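Substrate-binding protein (Synechococcus sp., PDB 6WPN) probably binds an oligosaccharide or related sugar in the periplasm as the solute-binding component of a transport system in a marine cyanobacterium. Local coordinates at residues E198-Q202 with M203-L207; A265-L268 with R269-T273; Q418-N421 with R422-A426. All blocks are in the same frame, centred on the assembly; numbering follows the deposited sequence.

Overall arrangement
From the N terminus, the chain reaches contact 1 where helix 195-202 ends and its following loop sets out toward helix 219-233, on which it packs. Contact 2 comes next, within helix 265-274, which lies against helices 246-254 and 359-374; contact 3 lies in the C-terminal helix 409-427, against helix 388-403. Each joins adjacent segments of continuous backbone, so none closes a long loop; the three follow in series without nesting or crossing. Contacts 1 and 3 share one side of the chain's centre, their nearest atoms about 6 Å apart, and Trp420 touches Leu208, directly after residues 203-207. Contact 2 lies on the opposite side, its centre about 42 Å from that of contact 3.

Contact 1: residues E198-Q202 with M203-L207; sequences ESFVQ and MGVSL
Phe200 and Val205 meet across the end of helix 195-202, where a Schellman motif turns the chain out of the helix. Val205 N donates to Phe200 O (3.0 Å, N-H...O 154°), and inside this bond Gly204 N reaches Val201 O at 3.1 Å. Gly204, at C-prime, has a positive phi of 82°, a value glycine accepts readily. Met203 N makes two weak bonds, to Ser199 O and Phe200 O.

The tight part is packed mainly by apolar side chains. Those of Phe200 and Val205 run side by side and point the same way, CB to CB 4.1 Å. With Val205 CG1 anti to the backbone N (chi1 177°), CG2 falls beside that nitrogen, lies 3.3 Å from Phe200 O and approaches the ring obliquely. Farther along the loop, Leu207 comes back at about a right angle to Val201, with Leu207 CD1 4.1 Å from Val201 CG2. The open side is at the turn itself, where Gly204 is exposed. The selenomethionine Met203 is partly exposed, its SE 3.7 Å from Ser199 O, but it lies against Ala224 and Phe227.

Both belong to helix 219-233, which packs against the buried side: Ala224 also touches Phe200 and Val205, while the Phe225 ring meets that of Phe200. Gln202 bonds through OE1 to Trp165 and through NE2 to Thr294 O, just before strand 295-303.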
# COMPACT_ATOMS: atom_id res chain seq x y z
N GLU A 198 -5.08 1.02 8.40
CA GLU A 198 -5.90 0.06 7.67
C GLU A 198 -6.51 -0.98 8.60
O GLU A 198 -7.64 -1.43 8.39
CB GLU A 198 -5.08 -0.60 6.56
CG GLU A 198 -4.70 0.34 5.43
CD GLU A 198 -3.53 -0.18 4.60
OE1 GLU A 198 -2.94 -1.21 4.99
OE2 GLU A 198 -3.22 0.43 3.56
N SER A 199 -5.77 -1.39 9.65
CA SER A 199 -6.33 -2.33 10.61
C SER A 199 -7.53 -1.73 11.33
O SER A 199 -8.50 -2.44 11.63
CB SER A 199 -5.28 -2.78 11.62
OG SER A 199 -5.08 -1.78 12.60
N PHE A 200 -7.47 -0.43 11.62
CA PHE A 200 -8.62 0.26 12.19
C PHE A 200 -9.84 0.08 11.30
O PHE A 200 -10.93 -0.27 11.77
CB PHE A 200 -8.31 1.75 12.39
CG PHE A 200 -7.52 2.05 13.64
CD1 PHE A 200 -6.17 1.78 13.71
CD2 PHE A 200 -8.13 2.61 14.75
CE1 PHE A 200 -5.44 2.06 14.86
CE2 PHE A 200 -7.41 2.89 15.90
CZ PHE A 200 -6.06 2.61 15.95
N VAL A 201 -9.67 0.31 10.00
CA VAL A 201 -10.79 0.15 9.07
C VAL A 201 -11.26 -1.30 9.04
O VAL A 201 -12.46 -1.57 8.98
CB VAL A 201 -10.40 0.66 7.67
CG1 VAL A 201 -11.58 0.53 6.72
CG2 VAL A 201 -9.92 2.10 7.74
N GLN A 202 -10.32 -2.25 9.08
CA GLN A 202 -10.70 -3.66 9.09
C GLN A 202 -11.39 -4.06 10.38
O GLN A 202 -12.20 -5.00 10.39
CB GLN A 202 -9.48 -4.56 8.86
CG GLN A 202 -8.97 -4.56 7.43
CD GLN A 202 -7.69 -5.36 7.27
OE1 GLN A 202 -6.81 -5.32 8.14
NE2 GLN A 202 -7.58 -6.10 6.18
N MSE A 203 -11.13 -3.28 11.42
CA MSE A 203 -11.73 -3.55 12.74
C MSE A 203 -13.09 -2.86 12.87
O MSE A 203 -13.62 -2.82 13.97
CB MSE A 203 -10.76 -3.15 13.84
CG MSE A 203 -9.57 -4.02 13.87
SE MSE A 203 -8.37 -3.40 15.19
CE MSE A 203 -9.29 -3.89 16.79
N GLY A 204 -13.64 -2.38 11.77
CA GLY A 204 -14.94 -1.73 11.78
C GLY A 204 -14.94 -0.28 12.21
O GLY A 204 -16.02 0.28 12.43
N VAL A 205 -13.78 0.35 12.34
CA VAL A 205 -13.70 1.74 12.79
C VAL A 205 -14.03 2.67 11.63
O VAL A 205 -13.53 2.49 10.52
CB VAL A 205 -12.31 2.04 13.37
CG1 VAL A 205 -12.21 3.51 13.78
CG2 VAL A 205 -12.01 1.13 14.54
N SER A 206 -14.87 3.66 11.90
CA SER A 206 -15.15 4.74 10.96
C SER A 206 -14.26 5.92 11.30
O SER A 206 -14.30 6.42 12.43
CB SER A 206 -16.63 5.13 11.01
OG SER A 206 -16.90 6.22 10.15
N LEU A 207 -13.46 6.37 10.33
CA LEU A 207 -12.48 7.42 10.61
C LEU A 207 -13.08 8.82 10.48
O LEU A 207 -13.00 9.62 11.42
CB LEU A 207 -11.27 7.27 9.68
CG LEU A 207 -10.45 5.98 9.77
CD1 LEU A 207 -9.33 6.00 8.74
CD2 LEU A 207 -9.89 5.78 11.17

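Contact 2: residues A265-L268 with R269-T273; sequences AEFL and RSIQT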
# COMPACT_ATOMS: atom_id res chain seq x y z
N ALA A 265 4.64 -10.67 -2.89
CA ALA A 265 5.42 -11.71 -3.55
C ALA A 265 6.81 -11.22 -3.95
O ALA A 265 7.76 -12.01 -3.95
CB ALA A 265 4.68 -12.23 -4.79
N GLU A 266 6.94 -9.93 -4.31
CA GLU A 266 8.22 -9.45 -4.81
C GLU A 266 9.28 -9.47 -3.71
O GLU A 266 10.44 -9.82 -3.97
CB GLU A 266 8.08 -8.03 -5.35
CG GLU A 266 9.38 -7.36 -5.77
CD GLU A 266 9.99 -7.92 -7.05
OE1 GLU A 266 9.42 -8.89 -7.61
OE2 GLU A 266 11.02 -7.40 -7.52
N PHE A 267 8.89 -9.12 -2.49
CA PHE A 267 9.86 -9.19 -1.41
C PHE A 267 10.23 -10.62 -1.06
O PHE A 267 11.31 -10.85 -0.50
CB PHE A 267 9.31 -8.48 -0.18
CG PHE A 267 10.26 -8.47 0.95
CD1 PHE A 267 11.49 -7.84 0.83
CD2 PHE A 267 9.96 -9.12 2.14
CE1 PHE A 267 12.39 -7.85 1.86
CE2 PHE A 267 10.86 -9.12 3.18
CZ PHE A 267 12.08 -8.50 3.04
N LEU A 268 9.39 -11.59 -1.41
CA LEU A 268 9.71 -12.98 -1.15
C LEU A 268 10.95 -13.43 -1.92
O LEU A 268 11.72 -14.25 -1.42
CB LEU A 268 8.51 -13.87 -1.47
CG LEU A 268 8.55 -15.35 -1.07
CD1 LEU A 268 9.10 -15.54 0.35
CD2 LEU A 268 7.16 -15.95 -1.19
N ARG A 269 11.17 -12.90 -3.13
CA ARG A 269 12.34 -13.30 -3.89
C ARG A 269 13.63 -12.77 -3.26
O ARG A 269 14.66 -13.44 -3.29
CB ARG A 269 12.22 -12.83 -5.35
CG ARG A 269 13.40 -13.25 -6.24
CD ARG A 269 13.33 -14.73 -6.65
NE ARG A 269 12.45 -14.96 -7.79
CZ ARG A 269 12.19 -16.16 -8.31
NH1 ARG A 269 12.75 -17.25 -7.81
NH2 ARG A 269 11.37 -16.26 -9.35
N SER A 270 13.58 -11.56 -2.69
CA SER A 270 14.77 -11.05 -2.00
C SER A 270 15.01 -11.78 -0.69
O SER A 270 16.16 -11.94 -0.28
CB SER A 270 14.65 -9.54 -1.77
OG SER A 270 13.45 -9.23 -1.10
N ILE A 271 13.95 -12.26 -0.04
CA ILE A 271 14.13 -13.15 1.11
C ILE A 271 14.82 -14.43 0.68
O ILE A 271 15.71 -14.94 1.37
CB ILE A 271 12.77 -13.45 1.77
CG1 ILE A 271 12.17 -12.20 2.39
CG2 ILE A 271 12.91 -14.55 2.82
CD1 ILE A 271 10.82 -12.45 3.04
N GLN A 272 14.42 -14.97 -0.48
CA GLN A 272 15.04 -16.20 -0.97
C GLN A 272 16.54 -16.02 -1.15
O GLN A 272 17.32 -16.90 -0.80
CB GLN A 272 14.40 -16.62 -2.29
CG GLN A 272 13.00 -17.19 -2.15
CD GLN A 272 12.37 -17.54 -3.49
OE1 GLN A 272 12.97 -17.33 -4.55
NE2 GLN A 272 11.17 -18.09 -3.45
N THR A 273 16.96 -14.87 -1.69
CA THR A 273 18.37 -14.63 -1.92
C THR A 273 19.10 -14.21 -0.65
O THR A 273 20.21 -14.67 -0.39
CB THR A 273 18.55 -13.56 -3.01
OG1 THR A 273 17.92 -12.35 -2.59
CG2 THR A 273 17.93 -14.02 -4.31
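With CG of Phe267 anti to the backbone nitrogen (chi1 -178°) and CG1 of Ile271 anti to its own carbonyl carbon (chi1 -66°), the two side chains meet one turn apart on helix 265-274 in an i to i+4 CH-pi contact. They cross at about a right angle. Ile271 CG1 lies over one face of the Phe267 ring, 3.9 Å from its centroid and 29° off the normal, while Ile271 CD1 lies on the same side, past the rim, 3.3 Å from Phe267 CE2.

The helical bond that spans this turn, from Ile271 N to Phe267 O, measures 3.0 Å. The same carbonyl takes a second bond, from the hydroxyl of Ser270, so two donors grip Phe267 O. Tyr253 and Gln254 of helix 246-254 pack against Ile271, and Gln254 also touches Phe267.

Another flank carries Leu268, which faces Ile364 of helix 359-374 and Pro284 of strand 282-285. Gln272 runs out extended toward helix 359-374, where its NE2 bonds to Gln363 OE1 and Ala360 O. The Ser270 hydroxyl approaches the Phe267 ring obliquely as well, with OG 3.1 Å from CD1 of Phe267.

Contact 3: residues Q418-N421 with R422-A426; sequences QQWN and RYASA
Successive i to i+4 hydrogen bonds join residues 418-421 to 422-425 in the C-terminal alpha-helix 409-427, with Ala424 N meeting Trp420 O at 2.7 Å. Trp420 carries the main side-chain contact. Its CG stands anti to the backbone nitrogen (chi1 170°), which swings the indole forward along the helix, and Ala424 CB sits over one face, 4.2 Å from the centroid of the five-membered ring, in a CH-pi contact.

The six-membered ring meets Tyr423 obliquely, planes at 39°, with Trp420 CZ3 3.6 Å from Tyr423 CD1. Leu391 of helix 388-403 also touches the indole, whose NE1 donates to Gln212 O in a neighbouring loop. Replacing Trp420 by an alanine would probably leave Gln212 O without this donor and open a gap beside Tyr423 and Ala424.

Next to this cluster, Gln419 and Arg422 lie alongside each other, the guanidinium NH1 of Arg422 3.5 Å from Gln419 CG. Asn421 bonds through OD1 to Ala214 N. Its backbone oxygen is gripped twice by Ser425, from opposite faces of the carbonyl plane: Asn421 O lies 2.9 Å from Ser425 OG and 3.0 Å from Ser425 N.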
# COMPACT_ATOMS: atom_id res chain seq x y z
N GLN A 418 -9.99 15.34 19.48
CA GLN A 418 -9.98 16.79 19.65
C GLN A 418 -8.94 17.45 18.76
O GLN A 418 -9.19 18.53 18.21
CB GLN A 418 -9.74 17.12 21.12
CG GLN A 418 -10.89 16.72 22.02
CD GLN A 418 -10.52 16.76 23.49
OE1 GLN A 418 -9.35 16.90 23.85
NE2 GLN A 418 -11.52 16.65 24.36
N GLN A 419 -7.78 16.82 18.59
CA GLN A 419 -6.76 17.38 17.71
C GLN A 419 -7.20 17.36 16.25
O GLN A 419 -6.97 18.33 15.52
CB GLN A 419 -5.44 16.63 17.88
CG GLN A 419 -4.76 16.92 19.20
CD GLN A 419 -3.35 16.38 19.26
OE1 GLN A 419 -2.85 15.82 18.28
NE2 GLN A 419 -2.69 16.56 20.40
N TRP A 420 -7.83 16.27 15.80
CA TRP A 420 -8.31 16.24 14.42
C TRP A 420 -9.40 17.28 14.19
O TRP A 420 -9.43 17.94 13.15
CB TRP A 420 -8.82 14.84 14.05
CG TRP A 420 -9.54 14.86 12.73
CD1 TRP A 420 -10.89 14.86 12.53
CD2 TRP A 420 -8.94 14.94 11.43
NE1 TRP A 420 -11.16 14.92 11.18
CE2 TRP A 420 -9.98 14.97 10.49
CE3 TRP A 420 -7.61 14.98 10.97
CZ2 TRP A 420 -9.75 15.03 9.11
CZ3 TRP A 420 -7.38 15.04 9.61
CH2 TRP A 420 -8.44 15.06 8.70
N ASN A 421 -10.32 17.42 15.14
CA ASN A 421 -11.39 18.40 14.97
C ASN A 421 -10.86 19.83 15.01
O ASN A 421 -11.44 20.72 14.39
CB ASN A 421 -12.47 18.20 16.04
CG ASN A 421 -13.31 16.96 15.79
OD1 ASN A 421 -13.41 16.48 14.67
ND2 ASN A 421 -13.90 16.42 16.85
N ARG A 422 -9.75 20.05 15.73
CA ARG A 422 -9.03 21.32 15.62
C ARG A 422 -8.59 21.57 14.19
O ARG A 422 -8.82 22.66 13.63
CB ARG A 422 -7.82 21.28 16.55
CG ARG A 422 -8.07 21.57 18.01
CD ARG A 422 -6.86 21.14 18.83
NE ARG A 422 -5.60 21.59 18.25
CZ ARG A 422 -4.39 21.21 18.67
NH1 ARG A 422 -4.28 20.35 19.68
NH2 ARG A 422 -3.30 21.67 18.07
N TYR A 423 -7.95 20.58 13.57
CA TYR A 423 -7.48 20.70 12.20
C TYR A 423 -8.64 20.80 11.22
O TYR A 423 -8.61 21.61 10.28
CB TYR A 423 -6.57 19.51 11.88
CG TYR A 423 -6.04 19.40 10.46
CD1 TYR A 423 -6.67 18.60 9.51
CD2 TYR A 423 -4.89 20.08 10.08
CE1 TYR A 423 -6.18 18.50 8.22
CE2 TYR A 423 -4.39 19.97 8.79
CZ TYR A 423 -5.03 19.18 7.87
OH TYR A 423 -4.54 19.08 6.59
N ALA A 424 -9.69 20.00 11.42
CA ALA A 424 -10.78 19.91 10.45
C ALA A 424 -11.67 21.15 10.47
O ALA A 424 -12.25 21.49 9.44
CB ALA A 424 -11.61 18.66 10.71
N SER A 425 -11.80 21.81 11.62
CA SER A 425 -12.60 23.04 11.64
C SER A 425 -11.88 24.18 10.93
O SER A 425 -12.54 25.08 10.39
CB SER A 425 -12.93 23.43 13.08
OG SER A 425 -13.68 22.42 13.73
N ALA A 426 -10.55 24.15 10.89
CA ALA A 426 -9.81 25.21 10.22
C ALA A 426 -9.77 24.99 8.71
O ALA A 426 -9.85 25.96 7.94
CB ALA A 426 -8.39 25.29 10.78